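Local coordinates for methylated-DNA--protein-cysteine methyltransferase (Thermococcus kodakarensis, PDB 1MGT), which repairs O6-methylguanine and O4-methylthymine in DNA by transferring the methyl group irreversibly to one of its own cysteines, a suicide reaction that inactivates the enzyme, at residues L119-P123 against R124-G128; Y97-T101 against K102-R106; A28-D32 against R33-M37. All coordinates share one frame; numbering follows the deposited sequence.

Contact 1: L119-P123 against R124-G128; sequences LNTSP and RAVGG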
loop_
_atom_site.group_PDB
_atom_site.type_symbol
_atom_site.label_atom_id
_atom_site.label_comp_id
_atom_site.label_asym_id
_atom_site.label_seq_id
_atom_site.Cartn_x
_atom_site.Cartn_y
_atom_site.Cartn_z
ATOM N N LEU A 119 -15.547 6.140 -10.681
ATOM C CA LEU A 119 -14.541 6.978 -11.350
ATOM C C LEU A 119 -14.695 7.019 -12.849
ATOM O O LEU A 119 -13.778 7.466 -13.564
ATOM C CB LEU A 119 -13.194 6.344 -10.962
ATOM C CG LEU A 119 -12.390 6.912 -9.800
ATOM C CD1 LEU A 119 -13.117 7.867 -8.900
ATOM C CD2 LEU A 119 -11.733 5.776 -9.026
ATOM N N ASN A 120 -15.817 6.513 -13.387
ATOM C CA ASN A 120 -16.046 6.500 -14.824
ATOM C C ASN A 120 -14.946 5.771 -15.583
ATOM O O ASN A 120 -14.519 6.217 -16.658
ATOM C CB ASN A 120 -16.147 7.941 -15.394
ATOM C CG ASN A 120 -17.386 8.624 -14.840
ATOM O OD1 ASN A 120 -18.444 7.998 -14.721
ATOM N ND2 ASN A 120 -17.237 9.881 -14.473
ATOM N N THR A 121 -14.470 4.667 -15.022
ATOM C CA THR A 121 -13.402 3.937 -15.718
ATOM C C THR A 121 -13.768 2.481 -15.788
ATOM O O THR A 121 -14.932 2.110 -15.510
ATOM C CB THR A 121 -12.058 4.214 -15.001
ATOM O OG1 THR A 121 -10.988 3.586 -15.731
ATOM C CG2 THR A 121 -12.089 3.701 -13.573
ATOM N N SER A 122 -12.841 1.616 -16.171
ATOM C CA SER A 122 -13.132 0.190 -16.263
ATOM C C SER A 122 -12.495 -0.571 -15.110
ATOM O O SER A 122 -11.483 -0.165 -14.525
ATOM C CB SER A 122 -12.582 -0.358 -17.584
ATOM O OG SER A 122 -11.176 -0.406 -17.577
ATOM N N PRO A 123 -13.095 -1.688 -14.741
ATOM C CA PRO A 123 -12.613 -2.538 -13.675
ATOM C C PRO A 123 -11.182 -2.998 -14.001
ATOM O O PRO A 123 -10.389 -3.153 -13.080
ATOM C CB PRO A 123 -13.570 -3.730 -13.667
ATOM C CG PRO A 123 -14.757 -3.304 -14.437
ATOM C CD PRO A 123 -14.363 -2.201 -15.358
ATOM N N ARG A 124 -10.858 -3.216 -15.263
ATOM C CA ARG A 124 -9.507 -3.620 -15.640
ATOM C C ARG A 124 -8.515 -2.482 -15.374
ATOM O O ARG A 124 -7.469 -2.787 -14.791
ATOM C CB ARG A 124 -9.411 -4.121 -17.064
ATOM C CG ARG A 124 -10.137 -5.450 -17.239
ATOM C CD ARG A 124 -10.122 -5.869 -18.721
ATOM N NE ARG A 124 -11.168 -6.874 -18.898
ATOM C CZ ARG A 124 -11.090 -7.953 -19.654
ATOM N NH1 ARG A 124 -9.990 -8.218 -20.344
ATOM N NH2 ARG A 124 -12.129 -8.775 -19.705
ATOM N N ALA A 125 -8.880 -1.261 -15.688
ATOM C CA ALA A 125 -7.967 -0.130 -15.395
ATOM C C ALA A 125 -7.712 -0.002 -13.917
ATOM O O ALA A 125 -6.590 0.250 -13.432
ATOM C CB ALA A 125 -8.542 1.152 -16.008
ATOM N N VAL A 126 -8.751 -0.189 -13.074
ATOM C CA VAL A 126 -8.637 -0.106 -11.627
ATOM C C VAL A 126 -7.774 -1.270 -11.124
ATOM O O VAL A 126 -6.960 -1.067 -10.229
ATOM C CB VAL A 126 -10.027 -0.188 -10.938
ATOM C CG1 VAL A 126 -9.903 -0.441 -9.445
ATOM C CG2 VAL A 126 -10.732 1.160 -11.163
ATOM N N GLY A 127 -7.980 -2.441 -11.720
ATOM C CA GLY A 127 -7.191 -3.617 -11.323
ATOM C C GLY A 127 -5.704 -3.324 -11.621
ATOM O O GLY A 127 -4.851 -3.587 -10.765
ATOM N N GLY A 128 -5.402 -2.791 -12.784
ATOM C CA GLY A 128 -4.012 -2.467 -13.139
ATOM C C GLY A 128 -3.408 -1.489 -12.145
ATOM O O GLY A 128 -2.232 -1.611 -11.762
#

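Contact 2: Y97-T101 against K102-R106; sequences YEWLT and KNVKR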
loop_
_atom_site.group_PDB
_atom_site.type_symbol
_atom_site.label_atom_id
_atom_site.label_comp_id
_atom_site.label_asym_id
_atom_site.label_seq_id
_atom_site.Cartn_x
_atom_site.Cartn_y
_atom_site.Cartn_z
ATOM N N TYR A 97 -5.859 6.344 -6.494
ATOM C CA TYR A 97 -5.347 6.214 -5.132
ATOM C C TYR A 97 -5.924 7.228 -4.163
ATOM O O TYR A 97 -6.275 6.958 -3.019
ATOM C CB TYR A 97 -3.788 6.317 -5.082
ATOM C CG TYR A 97 -3.106 5.282 -5.937
ATOM C CD1 TYR A 97 -3.702 4.088 -6.298
ATOM C CD2 TYR A 97 -1.788 5.489 -6.401
ATOM C CE1 TYR A 97 -3.099 3.141 -7.085
ATOM C CE2 TYR A 97 -1.172 4.541 -7.201
ATOM C CZ TYR A 97 -1.801 3.379 -7.543
ATOM O OH TYR A 97 -1.193 2.442 -8.354
ATOM N N GLU A 98 -6.033 8.485 -4.601
ATOM C CA GLU A 98 -6.596 9.512 -3.735
ATOM C C GLU A 98 -8.085 9.252 -3.457
ATOM O O GLU A 98 -8.498 9.397 -2.306
ATOM C CB GLU A 98 -6.439 10.890 -4.384
ATOM C CG GLU A 98 -5.000 11.402 -4.330
ATOM C CD GLU A 98 -4.837 12.765 -4.976
ATOM O OE1 GLU A 98 -3.885 13.464 -4.587
ATOM O OE2 GLU A 98 -5.631 13.120 -5.872
ATOM N N TRP A 99 -8.839 8.895 -4.488
ATOM C CA TRP A 99 -10.298 8.674 -4.227
ATOM C C TRP A 99 -10.494 7.562 -3.236
ATOM O O TRP A 99 -11.281 7.622 -2.282
ATOM C CB TRP A 99 -11.015 8.382 -5.557
ATOM C CG TRP A 99 -12.522 8.443 -5.387
ATOM C CD1 TRP A 99 -13.301 9.551 -5.596
ATOM C CD2 TRP A 99 -13.390 7.390 -4.964
ATOM N NE1 TRP A 99 -14.630 9.237 -5.336
ATOM C CE2 TRP A 99 -14.708 7.928 -4.949
ATOM C CE3 TRP A 99 -13.214 6.059 -4.620
ATOM C CZ2 TRP A 99 -15.820 7.163 -4.586
ATOM C CZ3 TRP A 99 -14.313 5.292 -4.251
ATOM C CH2 TRP A 99 -15.598 5.863 -4.260
ATOM N N LEU A 100 -9.765 6.459 -3.450
ATOM C CA LEU A 100 -9.826 5.299 -2.577
ATOM C C LEU A 100 -9.460 5.662 -1.148
ATOM O O LEU A 100 -10.119 5.269 -0.165
ATOM C CB LEU A 100 -8.838 4.245 -3.133
ATOM C CG LEU A 100 -8.725 2.949 -2.363
ATOM C CD1 LEU A 100 -10.091 2.214 -2.396
ATOM C CD2 LEU A 100 -7.631 2.062 -2.956
ATOM N N THR A 101 -8.371 6.426 -0.977
ATOM C CA THR A 101 -7.919 6.799 0.344
ATOM C C THR A 101 -8.861 7.726 1.082
ATOM O O THR A 101 -9.042 7.620 2.298
ATOM C CB THR A 101 -6.508 7.469 0.237
ATOM O OG1 THR A 101 -5.644 6.501 -0.433
ATOM C CG2 THR A 101 -5.942 7.713 1.622
ATOM N N LYS A 102 -9.475 8.665 0.367
ATOM C CA LYS A 102 -10.373 9.610 1.020
ATOM C C LYS A 102 -11.788 9.060 1.188
ATOM O O LYS A 102 -12.501 9.514 2.092
ATOM C CB LYS A 102 -10.492 10.865 0.121
ATOM C CG LYS A 102 -9.266 11.774 0.234
ATOM C CD LYS A 102 -9.428 13.022 -0.630
ATOM C CE LYS A 102 -8.041 13.620 -0.898
ATOM N NZ LYS A 102 -8.119 15.059 -1.294
ATOM N N ASN A 103 -12.189 8.133 0.314
ATOM C CA ASN A 103 -13.586 7.685 0.435
ATOM C C ASN A 103 -13.878 6.296 0.909
ATOM O O ASN A 103 -15.045 6.075 1.332
ATOM C CB ASN A 103 -14.223 7.869 -0.980
ATOM C CG ASN A 103 -14.271 9.333 -1.355
ATOM O OD1 ASN A 103 -15.025 10.095 -0.747
ATOM N ND2 ASN A 103 -13.459 9.735 -2.326
ATOM N N VAL A 104 -12.966 5.350 0.837
ATOM C CA VAL A 104 -13.233 3.977 1.285
ATOM C C VAL A 104 -12.690 3.859 2.699
ATOM O O VAL A 104 -11.489 3.691 2.925
ATOM C CB VAL A 104 -12.662 2.950 0.311
ATOM C CG1 VAL A 104 -13.040 1.529 0.699
ATOM C CG2 VAL A 104 -13.245 3.243 -1.096
ATOM N N LYS A 105 -13.597 3.993 3.665
ATOM C CA LYS A 105 -13.214 4.008 5.063
ATOM C C LYS A 105 -12.864 2.685 5.695
ATOM O O LYS A 105 -13.309 1.621 5.302
ATOM C CB LYS A 105 -14.354 4.651 5.898
ATOM C CG LYS A 105 -14.855 5.974 5.381
ATOM C CD LYS A 105 -13.846 7.089 5.426
ATOM C CE LYS A 105 -14.339 8.328 4.680
ATOM N NZ LYS A 105 -15.524 8.923 5.387
ATOM N N ARG A 106 -12.048 2.788 6.747
ATOM C CA ARG A 106 -11.645 1.603 7.507
ATOM C C ARG A 106 -12.899 0.881 8.017
ATOM O O ARG A 106 -13.775 1.553 8.571
ATOM C CB ARG A 106 -10.819 2.104 8.699
ATOM C CG ARG A 106 -10.066 0.993 9.415
ATOM C CD ARG A 106 -9.319 1.615 10.628
ATOM N NE ARG A 106 -8.704 0.505 11.375
ATOM C CZ ARG A 106 -7.477 0.059 11.076
ATOM N NH1 ARG A 106 -6.793 0.631 10.097
ATOM N NH2 ARG A 106 -7.000 -0.945 11.788
HETATM O O HOH W 1 -9.404 5.354 3.650
#

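Contact 3: A28-D32 against R33-M37; sequences AFAFD and RGTLM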
loop_
_atom_site.group_PDB
_atom_site.type_symbol
_atom_site.label_atom_id
_atom_site.label_comp_id
_atom_site.label_asym_id
_atom_site.label_seq_id
_atom_site.Cartn_x
_atom_site.Cartn_y
_atom_site.Cartn_z
ATOM N N ALA A 28 6.488 -1.438 1.494
ATOM C CA ALA A 28 6.259 -2.859 1.306
ATOM C C ALA A 28 6.080 -3.460 2.717
ATOM O O ALA A 28 6.512 -2.896 3.701
ATOM C CB ALA A 28 7.362 -3.610 0.587
ATOM N N PHE A 29 5.437 -4.633 2.779
ATOM C CA PHE A 29 5.280 -5.262 4.091
ATOM C C PHE A 29 5.214 -6.776 3.874
ATOM O O PHE A 29 4.919 -7.235 2.779
ATOM C CB PHE A 29 4.117 -4.778 4.902
ATOM C CG PHE A 29 2.765 -5.292 4.491
ATOM C CD1 PHE A 29 2.148 -6.285 5.232
ATOM C CD2 PHE A 29 2.136 -4.778 3.371
ATOM C CE1 PHE A 29 0.885 -6.758 4.876
ATOM C CE2 PHE A 29 0.875 -5.253 3.015
ATOM C CZ PHE A 29 0.271 -6.236 3.766
ATOM N N ALA A 30 5.519 -7.503 4.950
ATOM C CA ALA A 30 5.494 -8.969 4.815
ATOM C C ALA A 30 5.565 -9.535 6.246
ATOM O O ALA A 30 5.768 -8.776 7.200
ATOM C CB ALA A 30 6.703 -9.439 4.023
ATOM N N PHE A 31 5.431 -10.844 6.354
ATOM C CA PHE A 31 5.508 -11.449 7.701
ATOM C C PHE A 31 6.899 -11.937 8.045
ATOM O O PHE A 31 7.084 -12.507 9.136
ATOM C CB PHE A 31 4.525 -12.615 7.761
ATOM C CG PHE A 31 3.094 -12.206 7.542
ATOM C CD1 PHE A 31 2.332 -12.854 6.584
ATOM C CD2 PHE A 31 2.541 -11.212 8.325
ATOM C CE1 PHE A 31 0.997 -12.474 6.409
ATOM C CE2 PHE A 31 1.213 -10.836 8.151
ATOM C CZ PHE A 31 0.459 -11.484 7.192
ATOM N N ASP A 32 7.874 -11.744 7.156
ATOM C CA ASP A 32 9.251 -12.184 7.457
ATOM C C ASP A 32 10.190 -11.231 6.709
ATOM O O ASP A 32 9.777 -10.649 5.701
ATOM C CB ASP A 32 9.464 -13.633 7.113
ATOM C CG ASP A 32 9.439 -13.935 5.630
ATOM O OD1 ASP A 32 8.365 -14.305 5.128
ATOM O OD2 ASP A 32 10.499 -13.799 4.977
ATOM N N ARG A 33 11.406 -11.045 7.193
ATOM C CA ARG A 33 12.314 -10.083 6.545
ATOM C C ARG A 33 12.743 -10.449 5.152
ATOM O O ARG A 33 12.919 -9.563 4.296
ATOM C CB ARG A 33 13.516 -9.825 7.484
ATOM C CG ARG A 33 14.428 -8.713 7.011
ATOM C CD ARG A 33 15.647 -8.495 7.904
ATOM N NE ARG A 33 16.237 -7.176 7.641
ATOM C CZ ARG A 33 16.999 -6.858 6.607
ATOM N NH1 ARG A 33 17.332 -7.733 5.664
ATOM N NH2 ARG A 33 17.455 -5.605 6.498
ATOM N N GLY A 34 12.928 -11.734 4.846
ATOM C CA GLY A 34 13.357 -12.165 3.509
ATOM C C GLY A 34 12.305 -11.807 2.462
ATOM O O GLY A 34 12.597 -11.332 1.380
ATOM N N THR A 35 11.027 -12.070 2.805
ATOM C CA THR A 35 9.947 -11.757 1.868
ATOM C C THR A 35 9.857 -10.246 1.705
ATOM O O THR A 35 9.649 -9.764 0.589
ATOM C CB THR A 35 8.615 -12.356 2.366
ATOM O OG1 THR A 35 8.816 -13.801 2.395
ATOM C CG2 THR A 35 7.496 -12.047 1.383
ATOM N N LEU A 36 10.033 -9.517 2.785
ATOM C CA LEU A 36 9.992 -8.069 2.731
ATOM C C LEU A 36 11.061 -7.570 1.756
ATOM O O LEU A 36 10.764 -6.749 0.910
ATOM C CB LEU A 36 10.283 -7.411 4.090
ATOM C CG LEU A 36 10.358 -5.868 3.996
ATOM C CD1 LEU A 36 8.931 -5.318 3.830
ATOM C CD2 LEU A 36 11.008 -5.224 5.187
ATOM N N MET A 37 12.287 -8.113 1.880
ATOM C CA MET A 37 13.346 -7.640 0.965
ATOM C C MET A 37 13.080 -7.940 -0.482
ATOM O O MET A 37 13.403 -7.133 -1.390
ATOM C CB MET A 37 14.699 -8.133 1.477
ATOM C CG MET A 37 15.095 -7.450 2.796
ATOM S SD MET A 37 15.072 -5.660 2.783
ATOM C CE MET A 37 16.094 -5.317 1.351
#

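Contact 1: L119-P123 against R124-G128
Ser122 closes the turn onto the start of helix 123-131 by meeting Ala125, three residues further on. Its CB stays 4.1 Å from the backbone N of Arg124, and from there the hydroxyl reaches forward over the first turn. With OG lying between the backbone N and the carbonyl carbon (chi1 71°), the hydroxyl oxygen ends 3.1 Å from Ala125 N and accepts its hydrogen in a fairly straight bond, N-H...O 159°. This is an N-cap: serine is short enough to serve an amide to which the non-helical chain before it offers no helical carbonyl. The same OG also rests 3.4 Å from the methyl group of Ala125. Behind the cap the regular helical pattern begins at once, Val126 N bonding to Ser122 O at 3.1 Å and Gly127 N to Pro123 O at 2.9 Å. Proline suits the first helical position, since no helical bond is asked of its nitrogen there. The junction belongs to a helix-turn-helix unit: Asn120, the C-prime residue of a Schellman motif, takes a positive phi, which asparagine tolerates well, and ends helix 112-118, while helix 123-131 is probably the DNA-recognition helix, as in other MGMT proteins. Arg124, extended away from the turn, corresponds by sequence to the arginine finger of the human enzyme and so probably meets DNA. Thr121 branches two ways. Its OG1 faces the Ala125 methyl at 3.5 Å, while CG2 meets CG2 of Val126 at 3.8 Å, the two side chains crossing obliquely. Both Thr121 and Ala125 also touch Phe92 of helix 91-103, and Val126 packs on Leu115 and Ala116 of helix 112-118.

Contact 2: Y97-T101 against K102-R106
Glu98 and Lys102 stand one turn apart near the end of helix 91-103, joined by the backbone bond from Lys102 N to Glu98 O. Their side chains are oppositely charged, but Glu98 OE2 and Lys102 NZ stay 5.6 Å apart, so any attraction acts at a distance. Trp99 carries more of the contact. Its CG lies anti to the backbone N (chi1 -168°), which swings the indole along the helix until one face lies against Asn103. Over the six-membered ring sits Asn103 CB, 3.9 Å from the centroid and only 4° off the normal, a CH-pi contact; ND2 lies above the five-membered ring, 3.3 Å from Trp99 CD1. The amide plane is turned 39° from the indole. ND2 also donates to Trp99 O at 3.0 Å in a rather bent bond, while Asn103 N donates to that same oxygen, so one carbonyl takes two bonds from one residue. Leu100 sends CD1 within 3.6 Å of Val104 CG2, and its carbonyl accepts from Val104 N; valine, beta-branched and apolar, suits this buried exit, where the backbone has already left helical angles. Leu100 itself lies close to Cys141, the inferred methyl acceptor. Thr101, also buried, satisfies its hydroxyl by donating to Tyr97 O at 2.7 Å, on the opposite face of that carbonyl from the bond of Thr101 N. The carbonyl of Thr101 is taken up by a water 2.7 Å away, which also donates to Val104 O. The backbone bonds close the last turn, and side chains reinforce it: threonine and asparagine each add a second bond to a carbonyl, and the bond to Trp99 O, with the indole face beside it, probably limits rotation of the asparagine amide.

Contact 3: A28-D32 against R33-M37
Asp32 and Thr35 are joined by two hydrogen bonds across the start of helix 33-49. Asp32 OD2 accepts from Thr35 N at 2.8 Å, the donor standing well above the carboxylate plane (43°), while OD1 takes the hydroxyl hydrogen of Thr35 OG1, also at 2.8 Å, on its syn side. Asp32 CG sits between its backbone N and carbonyl carbon (chi1 69°), which brings the carboxylate round over the first turn. Aspartate suits this N-cap because its charge probably also interacts favourably with the positive end of the helix. With an alanine here, Thr35 N would probably lose its capping acceptor and the Thr35 hydroxyl would be set free to turn. In the backbone, Leu36 N donates to Asp32 O at 3.1 Å.

The turn carries the last strand of the three-stranded antiparallel sheet, 24-30, into the helix that packs on it in the RNase H-like N-terminal domain; the axes of 28-30 and 33-37 run roughly antiparallel, at 152°. Apolar contacts join the two. Leu36 CD1 reaches Ala28 CB at 4.0 Å and Phe29 CA at 3.7 Å, and Ala30 CB meets Leu36 CB at 4.1 Å and Thr35 CG2 at 3.8 Å. Alanines on the strand let the helix come this close, and Leu36 also touches Trp15 on strand 12-20.

From the N terminus the chain first meets contact 3, which turns strand 24-30 of the antiparallel sheet into helix 33-49 in the N-terminal, RNase H-like part. Contact 2 follows, closing the last turn of helix 91-103, and contact 1 then links helix 112-118 to helix 123-131. The three lie in series; none nests in or crosses another. Contacts 1 and 2 both belong to the DNA-binding part and touch, Leu119 CD1 lying 3.6 Å from Trp99 CG, so the turn between helices 112-118 and 123-131 packs on Trp99 in the last turns of helix 91-103. Contact 3 is on the opposite side of the chain's centre, its nearest atoms about 12 Å from those of contact 2.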